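Local coordinates for factor H binding protein (Treponema denticola, PDB 3QZ0), which probably binds the host complement regulator factor H, as a lipoprotein at the bacterial surface, at residues A[32-37]-A[77-82]; A[66-71]-A[86-91]. All coordinates share one frame; numbering follows the deposited sequence.

Contact 1: residues A[32-37]-A[77-82]; sequences ALENEL and GTKAAA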
loop_
_atom_site.group_PDB
_atom_site.type_symbol
_atom_site.label_atom_id
_atom_site.label_comp_id
_atom_site.label_asym_id
_atom_site.label_seq_id
_atom_site.Cartn_x
_atom_site.Cartn_y
_atom_site.Cartn_z
ATOM N N ALA A 32 -6.835 5.107 -1.504
ATOM C CA ALA A 32 -7.085 5.611 -0.156
ATOM C C ALA A 32 -5.835 6.269 0.426
ATOM O O ALA A 32 -5.925 7.332 1.033
ATOM C CB ALA A 32 -7.557 4.491 0.760
ATOM N N LEU A 33 -4.678 5.630 0.249
ATOM C CA LEU A 33 -3.421 6.185 0.754
ATOM C C LEU A 33 -3.115 7.526 0.085
ATOM O O LEU A 33 -2.794 8.517 0.755
ATOM C CB LEU A 33 -2.278 5.192 0.520
ATOM C CG LEU A 33 -0.890 5.582 1.020
ATOM C CD1 LEU A 33 -0.980 6.105 2.449
ATOM C CD2 LEU A 33 -0.019 4.351 0.967
ATOM N N GLU A 34 -3.248 7.572 -1.236
ATOM C CA GLU A 34 -3.021 8.833 -1.943
ATOM C C GLU A 34 -3.922 9.916 -1.362
ATOM O O GLU A 34 -3.486 11.042 -1.118
ATOM C CB GLU A 34 -3.282 8.674 -3.441
ATOM C CG GLU A 34 -3.132 9.970 -4.237
ATOM C CD GLU A 34 -3.539 9.794 -5.691
ATOM O OE1 GLU A 34 -4.696 9.410 -5.944
ATOM O OE2 GLU A 34 -2.693 10.008 -6.577
ATOM N N ASN A 35 -5.177 9.568 -1.123
ATOM C CA ASN A 35 -6.126 10.526 -0.570
ATOM C C ASN A 35 -5.726 11.000 0.823
ATOM O O ASN A 35 -5.757 12.195 1.104
ATOM C CB ASN A 35 -7.538 9.948 -0.544
ATOM C CG ASN A 35 -8.578 10.983 -0.160
ATOM O OD1 ASN A 35 -8.803 11.950 -0.886
ATOM N ND2 ASN A 35 -9.224 10.779 0.975
ATOM N N GLU A 36 -5.350 10.073 1.700
ATOM C CA GLU A 36 -4.829 10.476 3.015
ATOM C C GLU A 36 -3.699 11.488 2.899
ATOM O O GLU A 36 -3.648 12.460 3.659
ATOM C CB GLU A 36 -4.331 9.270 3.822
ATOM C CG GLU A 36 -5.437 8.352 4.295
ATOM C CD GLU A 36 -6.498 9.077 5.101
ATOM O OE1 GLU A 36 -6.186 9.616 6.189
ATOM O OE2 GLU A 36 -7.655 9.114 4.638
ATOM N N LEU A 37 -2.791 11.241 1.957
ATOM C CA LEU A 37 -1.574 12.031 1.810
ATOM C C LEU A 37 -1.822 13.408 1.201
ATOM O O LEU A 37 -0.927 14.235 1.168
ATOM C CB LEU A 37 -0.533 11.266 0.992
ATOM C CG LEU A 37 0.049 10.053 1.742
ATOM C CD1 LEU A 37 0.600 8.998 0.788
ATOM C CD2 LEU A 37 1.120 10.512 2.737
ATOM N N GLY A 77 1.349 14.707 -0.424
ATOM C CA GLY A 77 1.300 14.966 -1.854
ATOM C C GLY A 77 1.819 13.852 -2.738
ATOM O O GLY A 77 1.769 13.957 -3.961
ATOM N N THR A 78 2.324 12.781 -2.137
ATOM C CA THR A 78 2.785 11.637 -2.910
ATOM C C THR A 78 1.609 11.014 -3.671
ATOM O O THR A 78 0.551 10.739 -3.098
ATOM C CB THR A 78 3.464 10.577 -2.019
ATOM O OG1 THR A 78 4.551 11.175 -1.296
ATOM C CG2 THR A 78 4.000 9.436 -2.868
ATOM N N LYS A 79 1.800 10.797 -4.971
ATOM C CA LYS A 79 0.704 10.370 -5.838
ATOM C C LYS A 79 0.691 8.864 -6.053
ATOM O O LYS A 79 1.675 8.175 -5.787
ATOM C CB LYS A 79 0.804 11.066 -7.199
ATOM C CG LYS A 79 0.888 12.580 -7.114
ATOM C CD LYS A 79 -0.393 13.162 -6.537
ATOM C CE LYS A 79 -1.542 13.055 -7.528
ATOM N NZ LYS A 79 -2.825 13.580 -6.972
ATOM N N ALA A 80 -0.423 8.368 -6.572
ATOM C CA ALA A 80 -0.617 6.933 -6.751
ATOM C C ALA A 80 0.515 6.263 -7.520
ATOM O O ALA A 80 0.925 5.170 -7.174
ATOM C CB ALA A 80 -1.966 6.655 -7.416
ATOM N N ALA A 81 1.013 6.911 -8.572
ATOM C CA ALA A 81 2.072 6.307 -9.381
ATOM C C ALA A 81 3.326 6.018 -8.555
ATOM O O ALA A 81 3.931 4.953 -8.670
ATOM C CB ALA A 81 2.408 7.197 -10.567
ATOM N N ALA A 82 3.719 6.976 -7.727
ATOM C CA ALA A 82 4.880 6.802 -6.871
ATOM C C ALA A 82 4.595 5.742 -5.818
ATOM O O ALA A 82 5.469 4.952 -5.469
ATOM C CB ALA A 82 5.250 8.116 -6.211
HETATM O O HOH W 1 -1.342 12.638 -2.163
#

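Contact 2: residues A[66-71]-A[86-91]; sequences VDKKPG and RFIPKK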
loop_
_atom_site.group_PDB
_atom_site.type_symbol
_atom_site.label_atom_id
_atom_site.label_comp_id
_atom_site.label_asym_id
_atom_site.label_seq_id
_atom_site.Cartn_x
_atom_site.Cartn_y
_atom_site.Cartn_z
ATOM N N VAL A 66 4.404 -5.313 -0.208
ATOM C CA VAL A 66 5.756 -5.225 0.315
ATOM C C VAL A 66 6.274 -3.795 0.192
ATOM O O VAL A 66 6.203 -3.210 -0.873
ATOM C CB VAL A 66 6.703 -6.179 -0.442
ATOM C CG1 VAL A 66 8.123 -6.033 0.066
ATOM C CG2 VAL A 66 6.221 -7.627 -0.298
ATOM N N ASP A 67 6.781 -3.235 1.285
ATOM C CA ASP A 67 7.329 -1.881 1.245
ATOM C C ASP A 67 8.779 -1.964 0.774
ATOM O O ASP A 67 9.622 -2.563 1.439
ATOM C CB ASP A 67 7.271 -1.245 2.644
ATOM C CG ASP A 67 7.656 0.227 2.635
ATOM O OD1 ASP A 67 8.136 0.717 1.587
ATOM O OD2 ASP A 67 7.457 0.890 3.677
ATOM N N LYS A 68 9.070 -1.373 -0.379
ATOM C CA LYS A 68 10.419 -1.410 -0.917
ATOM C C LYS A 68 11.324 -0.360 -0.296
ATOM O O LYS A 68 12.530 -0.363 -0.547
ATOM C CB LYS A 68 10.402 -1.261 -2.438
ATOM C CG LYS A 68 9.826 -2.479 -3.153
ATOM C CD LYS A 68 10.508 -3.763 -2.692
ATOM C CE LYS A 68 10.057 -4.966 -3.512
ATOM N NZ LYS A 68 10.583 -6.250 -2.962
ATOM N N LYS A 69 10.750 0.533 0.509
ATOM C CA LYS A 69 11.542 1.506 1.279
ATOM C C LYS A 69 11.188 1.378 2.754
ATOM O O LYS A 69 10.687 2.328 3.375
ATOM C CB LYS A 69 11.271 2.928 0.787
ATOM C CG LYS A 69 11.562 3.114 -0.700
ATOM C CD LYS A 69 11.326 4.556 -1.144
ATOM C CE LYS A 69 11.706 4.749 -2.611
ATOM N NZ LYS A 69 11.578 6.172 -3.047
ATOM N N PRO A 70 11.415 0.186 3.318
ATOM C CA PRO A 70 10.917 -0.093 4.666
ATOM C C PRO A 70 11.496 0.839 5.725
ATOM O O PRO A 70 12.678 1.199 5.662
ATOM C CB PRO A 70 11.371 -1.539 4.917
ATOM C CG PRO A 70 12.499 -1.767 3.970
ATOM C CD PRO A 70 12.174 -0.946 2.756
ATOM N N GLY A 71 10.659 1.229 6.682
ATOM C CA GLY A 71 11.103 2.031 7.804
ATOM C C GLY A 71 11.134 3.519 7.529
ATOM O O GLY A 71 11.617 4.288 8.358
ATOM N N ARG A 86 6.567 1.950 -4.755
ATOM C CA ARG A 86 7.122 1.662 -3.433
ATOM C C ARG A 86 6.441 0.483 -2.750
ATOM O O ARG A 86 7.096 -0.355 -2.126
ATOM C CB ARG A 86 7.030 2.894 -2.535
ATOM C CG ARG A 86 7.353 2.587 -1.087
ATOM C CD ARG A 86 7.420 3.830 -0.232
ATOM N NE ARG A 86 7.545 3.439 1.168
ATOM C CZ ARG A 86 7.642 4.285 2.185
ATOM N NH1 ARG A 86 7.641 5.596 1.971
ATOM N NH2 ARG A 86 7.732 3.803 3.416
ATOM N N PHE A 87 5.117 0.436 -2.848
ATOM C CA PHE A 87 4.339 -0.587 -2.168
ATOM C C PHE A 87 3.886 -1.602 -3.206
ATOM O O PHE A 87 2.903 -1.380 -3.914
ATOM C CB PHE A 87 3.151 0.046 -1.456
ATOM C CG PHE A 87 3.554 0.997 -0.356
ATOM C CD1 PHE A 87 4.053 0.510 0.845
ATOM C CD2 PHE A 87 3.462 2.370 -0.534
ATOM C CE1 PHE A 87 4.432 1.380 1.859
ATOM C CE2 PHE A 87 3.833 3.243 0.464
ATOM C CZ PHE A 87 4.323 2.746 1.672
ATOM N N ILE A 88 4.625 -2.704 -3.290
ATOM C CA ILE A 88 4.489 -3.654 -4.388
ATOM C C ILE A 88 3.696 -4.874 -3.955
ATOM O O ILE A 88 3.995 -5.476 -2.923
ATOM C CB ILE A 88 5.870 -4.142 -4.860
ATOM C CG1 ILE A 88 6.781 -2.953 -5.161
ATOM C CG2 ILE A 88 5.730 -5.022 -6.098
ATOM C CD1 ILE A 88 6.330 -2.159 -6.346
ATOM N N PRO A 89 2.684 -5.252 -4.746
ATOM C CA PRO A 89 1.869 -6.413 -4.375
ATOM C C PRO A 89 2.444 -7.708 -4.918
ATOM O O PRO A 89 2.902 -7.743 -6.059
ATOM C CB PRO A 89 0.522 -6.105 -5.034
ATOM C CG PRO A 89 0.896 -5.336 -6.275
ATOM C CD PRO A 89 2.158 -4.552 -5.933
ATOM N N LYS A 90 2.412 -8.759 -4.104
ATOM C CA LYS A 90 2.924 -10.061 -4.501
ATOM C C LYS A 90 1.953 -11.146 -4.046
ATOM O O LYS A 90 1.478 -11.115 -2.915
ATOM C CB LYS A 90 4.294 -10.311 -3.859
ATOM C CG LYS A 90 5.334 -9.216 -4.103
ATOM C CD LYS A 90 6.708 -9.632 -3.589
ATOM C CE LYS A 90 7.749 -8.542 -3.814
ATOM N NZ LYS A 90 7.916 -8.213 -5.260
ATOM N N LYS A 91 1.654 -12.110 -4.913
ATOM C CA LYS A 91 0.863 -13.258 -4.474
ATOM C C LYS A 91 1.675 -14.029 -3.439
ATOM O O LYS A 91 2.896 -14.104 -3.537
ATOM C CB LYS A 91 0.519 -14.179 -5.649
ATOM C CG LYS A 91 -0.137 -13.484 -6.827
ATOM C CD LYS A 91 -0.305 -14.451 -8.001
ATOM C CE LYS A 91 -1.182 -15.637 -7.621
ATOM N NZ LYS A 91 -1.299 -16.621 -8.733
#

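Contact 1: residues A[32-37]-A[77-82]
Glu-34 reaches from the helix 20-37 to the start of the helix 80-86 and meets it with one carboxylate oxygen. Its CG stands anti to the backbone N (chi1 177°), and the extended chain carries OE2 to the backbone N of Ala-80. That hydrogen bond is 2.8 Å from Ala-80 N to Glu-34 OE2. The N-H arrives from above the carboxylate plane, 53° out of it. The methyl of Ala-80 lies close to the same oxygen, with CB 3.5 Å from Glu-34 OE2. Lys-79, the N-cap residue, crosses the glutamate obliquely. Its chain bends at chi2 and chi3, which brings the amino group round towards the carboxylate of Glu-34. The salt bridge from Lys-79 NZ to Glu-34 OE2 measures 3.6 Å.

Beyond Glu-34, at the C-terminal end of 32-37, the backbones are joined directly: Gly-77 N donates to Leu-37 O at 2.8 Å. A water donates to both Glu-34 O and Thr-78 O and so bridges the two segments. The Leu-37 side chain touches Thr-78 loosely, CD1 to CB at 4.3 Å, and also packs on Leu-83. Thr-78 OG1 itself bonds to Ala-75 O.

One oxygen of Glu-34 thus serves both a backbone N-H in the first turn of a helix and a lysine. The positive end of the helix dipole and the ammonium group would both be expected to favour the charged carboxylate.

Contact 2: residues A[66-71]-A[86-91]
Val-66 and Ile-88 form an antiparallel hydrogen-bonded pair. Val-66 N donates to Ile-88 O at 2.8 Å, and Ile-88 N returns the bond to Val-66 O. The pairing runs on past the strand end, where Lys-68 N donates to Arg-86 O.

The salt bridge is between Asp-67 and Arg-86. The guanidinium grips the carboxylate side-on, with planes 27° apart. Arg-86 NE meets Asp-67 OD1 at 2.8 Å, and Arg-86 NH2 meets the syn lone pair of Asp-67 OD2 at 2.9 Å. Lys-69 N reaches OD1 from the opposite face of the carboxylate, closing an Asx turn. Arg-86 also donates to Thr-72 O and Ser-73 O. Lys-68 NZ and Lys-90 NZ come tip to tip, like charges 4.0 Å apart.

Packing adds to the salt bridge. Lys-69 CB lies over the rim of one guanidinium face and Phe-87 CZ over the rim of the opposite one. Phe-87 CE1 is 3.5 Å from Asp-67 CG. On the other sheet face, Lys-68 CG packs on Ile-88 CG1 at 3.7 Å.

The sheet face bearing Asp-67 and Phe-87 turns to the helices: both residues touch Leu-51 of helix 44-59, and Phe-87 O bonds to Tyr-26 OH of helix 20-37.

From the N terminus, the chain enters contact 1 at the end of helix 20-37. It then makes helix 44-59 and strand 63-67, and reaches contact 2 at 66-71. The loop that follows returns to helix 20-37, where 77-82 completes contact 1. Helix 80-86 leads straight into strand 87-91, and 86-91 completes contact 2. Contact 1 closes a loop of 39 residues, contact 2 one of 14. The segments alternate, so the two loops cross. Contact 1 ties helix 20-37 to the start of helix 80-86; contact 2 joins the two strands. Their centres are 15 Å apart, yet Leu-33 CD2 packs on Phe-87 CE2 at 4.0 Å.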